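Side-chain contacts in lectin CEL-IV, C-type (PDB 3ALU), which is a tetrameric C-type lectin that binds galactose and galactose-containing sugars such as raffinose through a calcium ion: residues T69-P72 against D73-T76; M87-G90 against S91-D95. All coordinates share one frame; numbering follows the deposited sequence.

Contact 1: T69-P72 against D73-T76; sequences TSLP and DLIT
Leu-71 and Leu-74 meet where helix 57-70 ends, folding the chain into a tight turn. Leu-71 is the first residue to leave helical geometry, and its O accepts a hydrogen bond of 2.9 Å from Leu-74 N. The donor stands above the carbonyl plane, 50° out of it, rather than on a lone pair. Followed outward, the side chain of Leu-74 begins with CB lying 3.6 Å from Leu-71 O. CG, anti to the carbonyl carbon (chi1 -57°), remains near that oxygen, and CD1, anti to CA, carries the chain straight on to touch Leu-71 CG at 3.8 Å, one branched chain slanting across the other. Ile-75 also lies against that oxygen: its CD1 is 3.5 Å from Leu-71 O, while CG1 sits near both Leu-71 O and Pro-72 O. Pro-72 suits its place because its ring fixes phi at a value the turn needs and because its N has no hydrogen left to satisfy. A water donates to both Pro-72 O (3.0 Å) and Ile-75 O (2.8 Å), tying together two carbonyls three residues apart. Leu-71 is buried against Leu-19, His-21 and Lys-144, whereas Pro-72 packs on His-21 of a second subunit. The chemistry is thus divided: one backbone bond and a bridging water answer three carbonyls, while hydrocarbon of Leu-74 and Ile-75 lies beside Leu-71 O on an otherwise open surface.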
loop_
_atom_site.group_PDB
_atom_site.type_symbol
_atom_site.label_atom_id
_atom_site.label_comp_id
_atom_site.label_asym_id
_atom_site.label_seq_id
_atom_site.Cartn_x
_atom_site.Cartn_y
_atom_site.Cartn_z
ATOM N N THR A 69 -19.414 -14.720 -4.322
ATOM C CA THR A 69 -19.225 -14.815 -2.850
ATOM C C THR A 69 -20.032 -13.751 -2.086
ATOM O O THR A 69 -20.383 -13.978 -0.913
ATOM C CB THR A 69 -17.755 -14.737 -2.419
ATOM O OG1 THR A 69 -17.201 -13.471 -2.783
ATOM C CG2 THR A 69 -16.954 -15.861 -3.066
ATOM N N SER A 70 -20.337 -12.616 -2.733
ATOM C CA SER A 70 -21.127 -11.566 -2.081
ATOM C C SER A 70 -22.643 -11.840 -2.123
ATOM O O SER A 70 -23.384 -11.409 -1.235
ATOM C CB SER A 70 -20.826 -10.191 -2.697
ATOM O OG SER A 70 -19.438 -9.858 -2.603
ATOM N N LEU A 71 -23.097 -12.546 -3.155
ATOM C CA LEU A 71 -24.526 -12.769 -3.387
ATOM C C LEU A 71 -24.905 -14.256 -3.414
ATOM O O LEU A 71 -25.674 -14.658 -4.276
ATOM C CB LEU A 71 -24.910 -12.135 -4.720
ATOM C CG LEU A 71 -25.249 -10.644 -4.823
ATOM C CD1 LEU A 71 -25.060 -9.728 -3.599
ATOM C CD2 LEU A 71 -24.933 -10.035 -6.197
ATOM N N PRO A 72 -24.406 -15.075 -2.457
ATOM C CA PRO A 72 -24.576 -16.531 -2.689
ATOM C C PRO A 72 -26.031 -17.003 -2.727
ATOM O O PRO A 72 -26.345 -17.961 -3.449
ATOM C CB PRO A 72 -23.799 -17.173 -1.524
ATOM C CG PRO A 72 -23.764 -16.082 -0.455
ATOM C CD PRO A 72 -23.660 -14.803 -1.201
ATOM N N ASP A 73 -26.916 -16.341 -1.981
ATOM C CA ASP A 73 -28.323 -16.765 -1.919
ATOM C C ASP A 73 -29.100 -16.276 -3.133
ATOM O O ASP A 73 -30.273 -16.633 -3.314
ATOM C CB ASP A 73 -29.002 -16.215 -0.660
ATOM C CG ASP A 73 -28.582 -16.942 0.603
ATOM O OD1 ASP A 73 -28.662 -16.300 1.683
ATOM O OD2 ASP A 73 -28.193 -18.140 0.520
ATOM N N LEU A 74 -28.486 -15.421 -3.951
ATOM C CA LEU A 74 -29.200 -14.873 -5.096
ATOM C C LEU A 74 -28.846 -15.625 -6.372
ATOM O O LEU A 74 -29.466 -15.396 -7.387
ATOM C CB LEU A 74 -28.915 -13.383 -5.273
ATOM C CG LEU A 74 -29.226 -12.438 -4.102
ATOM C CD1 LEU A 74 -29.063 -11.030 -4.677
ATOM C CD2 LEU A 74 -30.623 -12.624 -3.482
ATOM N N ILE A 75 -27.851 -16.505 -6.319
ATOM C CA ILE A 75 -27.412 -17.229 -7.536
ATOM C C ILE A 75 -28.528 -18.168 -8.054
ATOM O O ILE A 75 -28.974 -19.054 -7.319
ATOM C CB ILE A 75 -26.131 -18.065 -7.294
ATOM C CG1 ILE A 75 -24.977 -17.197 -6.753
ATOM C CG2 ILE A 75 -25.656 -18.755 -8.602
ATOM C CD1 ILE A 75 -24.773 -15.840 -7.497
ATOM N N THR A 76 -28.981 -17.959 -9.288
ATOM C CA THR A 76 -30.070 -18.783 -9.849
ATOM C C THR A 76 -29.524 -19.792 -10.856
ATOM O O THR A 76 -28.308 -19.839 -11.125
ATOM C CB THR A 76 -31.172 -17.910 -10.531
ATOM O OG1 THR A 76 -30.694 -17.413 -11.798
ATOM C CG2 THR A 76 -31.609 -16.755 -9.617
HETATM O O HOH W 1 -28.547 -19.625 -4.566
#

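Contact 2: M87-G90 against S91-D95; sequences MKVG and STNSD
Asp-95 OD1, on the residue whose backbone closes the loop onto Gly-90, is gripped by two groups of Thr-92. The loop joins strand 82-89 to strand 96-98 in a beta-hairpin, and a type I beta turn from Thr-92 to Asp-95 makes up its second part. Thr-92 N donates to the anti lone pair of OD1 at 3.0 Å, whereas Thr-92 OG1 donates at 2.8 Å from above the carboxylate plane. Threonine suits the place because its hydroxyl, set beside both the backbone N and the carbonyl carbon (chi1 74°), also receives a weak bond from Ser-94 N; aspartate suits its own by offering an acceptor to both donors. Together they hold the carboxylate across the turn and restrain its rotation. Across the contact, Gly-90 N donates to Asp-95 O at 2.8 Å, the donor tilted 26° from the carbonyl plane; this backbone bond closes the loop, and the Thr-92 to Asp-95 bonds brace the turn inside it. Gly-90 has a backbone conformation that residues with a CB seldom adopt, and Asp-95 CB rests close against its bare CA, at 3.9 Å. On the buried flank, Val-89 packs on Trp-109 and beside Ser-120, a place that its compact branched side chain fits. Its CG1 comes within 3.7 Å of Asn-93 OD1. That same amide oxygen takes a hydrogen from a water, 3.0 Å away, which gives its other to Gly-90 O at 3.1 Å.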
loop_
_atom_site.group_PDB
_atom_site.type_symbol
_atom_site.label_atom_id
_atom_site.label_comp_id
_atom_site.label_asym_id
_atom_site.label_seq_id
_atom_site.Cartn_x
_atom_site.Cartn_y
_atom_site.Cartn_z
ATOM N N MET A 87 -19.667 -1.609 -19.670
ATOM C CA MET A 87 -19.671 -1.946 -21.120
ATOM C C MET A 87 -20.843 -1.333 -21.883
ATOM O O MET A 87 -21.999 -1.564 -21.534
ATOM C CB MET A 87 -19.727 -3.482 -21.237
ATOM C CG MET A 87 -19.878 -4.042 -22.672
ATOM S SD MET A 87 -18.723 -3.411 -23.907
ATOM C CE MET A 87 -17.201 -4.236 -23.411
ATOM N N LYS A 88 -20.546 -0.594 -22.969
ATOM C CA LYS A 88 -21.600 -0.051 -23.829
ATOM C C LYS A 88 -21.409 -0.649 -25.217
ATOM O O LYS A 88 -20.308 -0.605 -25.752
ATOM C CB LYS A 88 -21.482 1.480 -23.914
ATOM C CG LYS A 88 -21.679 2.168 -22.574
ATOM C CD LYS A 88 -21.623 3.682 -22.747
ATOM C CE LYS A 88 -20.204 4.142 -22.997
ATOM N NZ LYS A 88 -20.000 5.624 -22.837
ATOM N N VAL A 89 -22.476 -1.226 -25.743
ATOM C CA VAL A 89 -22.493 -1.715 -27.125
ATOM C C VAL A 89 -23.267 -0.670 -27.919
ATOM O O VAL A 89 -24.471 -0.423 -27.606
ATOM C CB VAL A 89 -23.168 -3.112 -27.192
ATOM C CG1 VAL A 89 -23.160 -3.620 -28.668
ATOM C CG2 VAL A 89 -22.490 -4.076 -26.220
ATOM N N GLY A 90 -22.600 -0.076 -28.928
ATOM C CA GLY A 90 -23.141 1.075 -29.678
ATOM C C GLY A 90 -23.973 0.631 -30.885
ATOM O O GLY A 90 -24.759 -0.305 -30.802
ATOM N N SER A 91 -23.802 1.316 -32.015
ATOM C CA SER A 91 -24.745 1.148 -33.129
ATOM C C SER A 91 -24.580 -0.201 -33.816
ATOM O O SER A 91 -25.536 -0.760 -34.385
ATOM C CB SER A 91 -24.579 2.282 -34.126
ATOM O OG SER A 91 -24.970 3.503 -33.541
ATOM N N THR A 92 -23.368 -0.761 -33.722
ATOM C CA THR A 92 -23.120 -2.149 -34.154
ATOM C C THR A 92 -22.321 -2.857 -33.069
ATOM O O THR A 92 -21.821 -2.206 -32.117
ATOM C CB THR A 92 -22.266 -2.236 -35.472
ATOM O OG1 THR A 92 -20.900 -1.908 -35.181
ATOM C CG2 THR A 92 -22.775 -1.256 -36.518
ATOM N N ASN A 93 -22.172 -4.172 -33.212
ATOM C CA ASN A 93 -21.561 -4.959 -32.147
ATOM C C ASN A 93 -20.071 -4.732 -32.034
ATOM O O ASN A 93 -19.499 -5.033 -30.999
ATOM C CB ASN A 93 -21.817 -6.458 -32.301
ATOM C CG ASN A 93 -23.203 -6.879 -31.849
ATOM O OD1 ASN A 93 -23.972 -6.097 -31.297
ATOM N ND2 ASN A 93 -23.529 -8.139 -32.093
ATOM N N SER A 94 -19.433 -4.218 -33.092
ATOM C CA SER A 94 -18.021 -3.858 -32.957
ATOM C C SER A 94 -17.819 -2.560 -32.178
ATOM O O SER A 94 -16.696 -2.248 -31.822
ATOM C CB SER A 94 -17.306 -3.803 -34.306
ATOM O OG SER A 94 -17.886 -2.833 -35.152
ATOM N N ASP A 95 -18.898 -1.809 -31.919
ATOM C CA ASP A 95 -18.794 -0.529 -31.251
ATOM C C ASP A 95 -18.872 -0.729 -29.746
ATOM O O ASP A 95 -19.803 -0.273 -29.101
ATOM C CB ASP A 95 -19.873 0.465 -31.731
ATOM C CG ASP A 95 -19.730 0.782 -33.208
ATOM O OD1 ASP A 95 -20.715 0.602 -33.948
ATOM O OD2 ASP A 95 -18.620 1.176 -33.631
HETATM O O HOH W 2 -24.967 -3.287 -31.606
#

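How the contacts relate
The two contacts follow one another in the same C-type lectin domain: contact 1 leads the chain out of helix 57-70, and contact 2 carries strand 82-89 into its hairpin loop. They do not touch; their centres lie 29 Å apart and their nearest atoms about 17 Å. Contact 2 is the nearer to the sugar site. Its Val-89 side chain is about 9 Å from the calcium ion, about 10 Å from the bound galactose and about 5 Å from the side chain of Asp-136, a calcium ligand. Contact 1 stands farther off and borders a second subunit instead. The side chain of Ile-75 is about 14 Å from the bound alpha-D-galactopyranose and equally far from the bound alpha-D-glucopyranose.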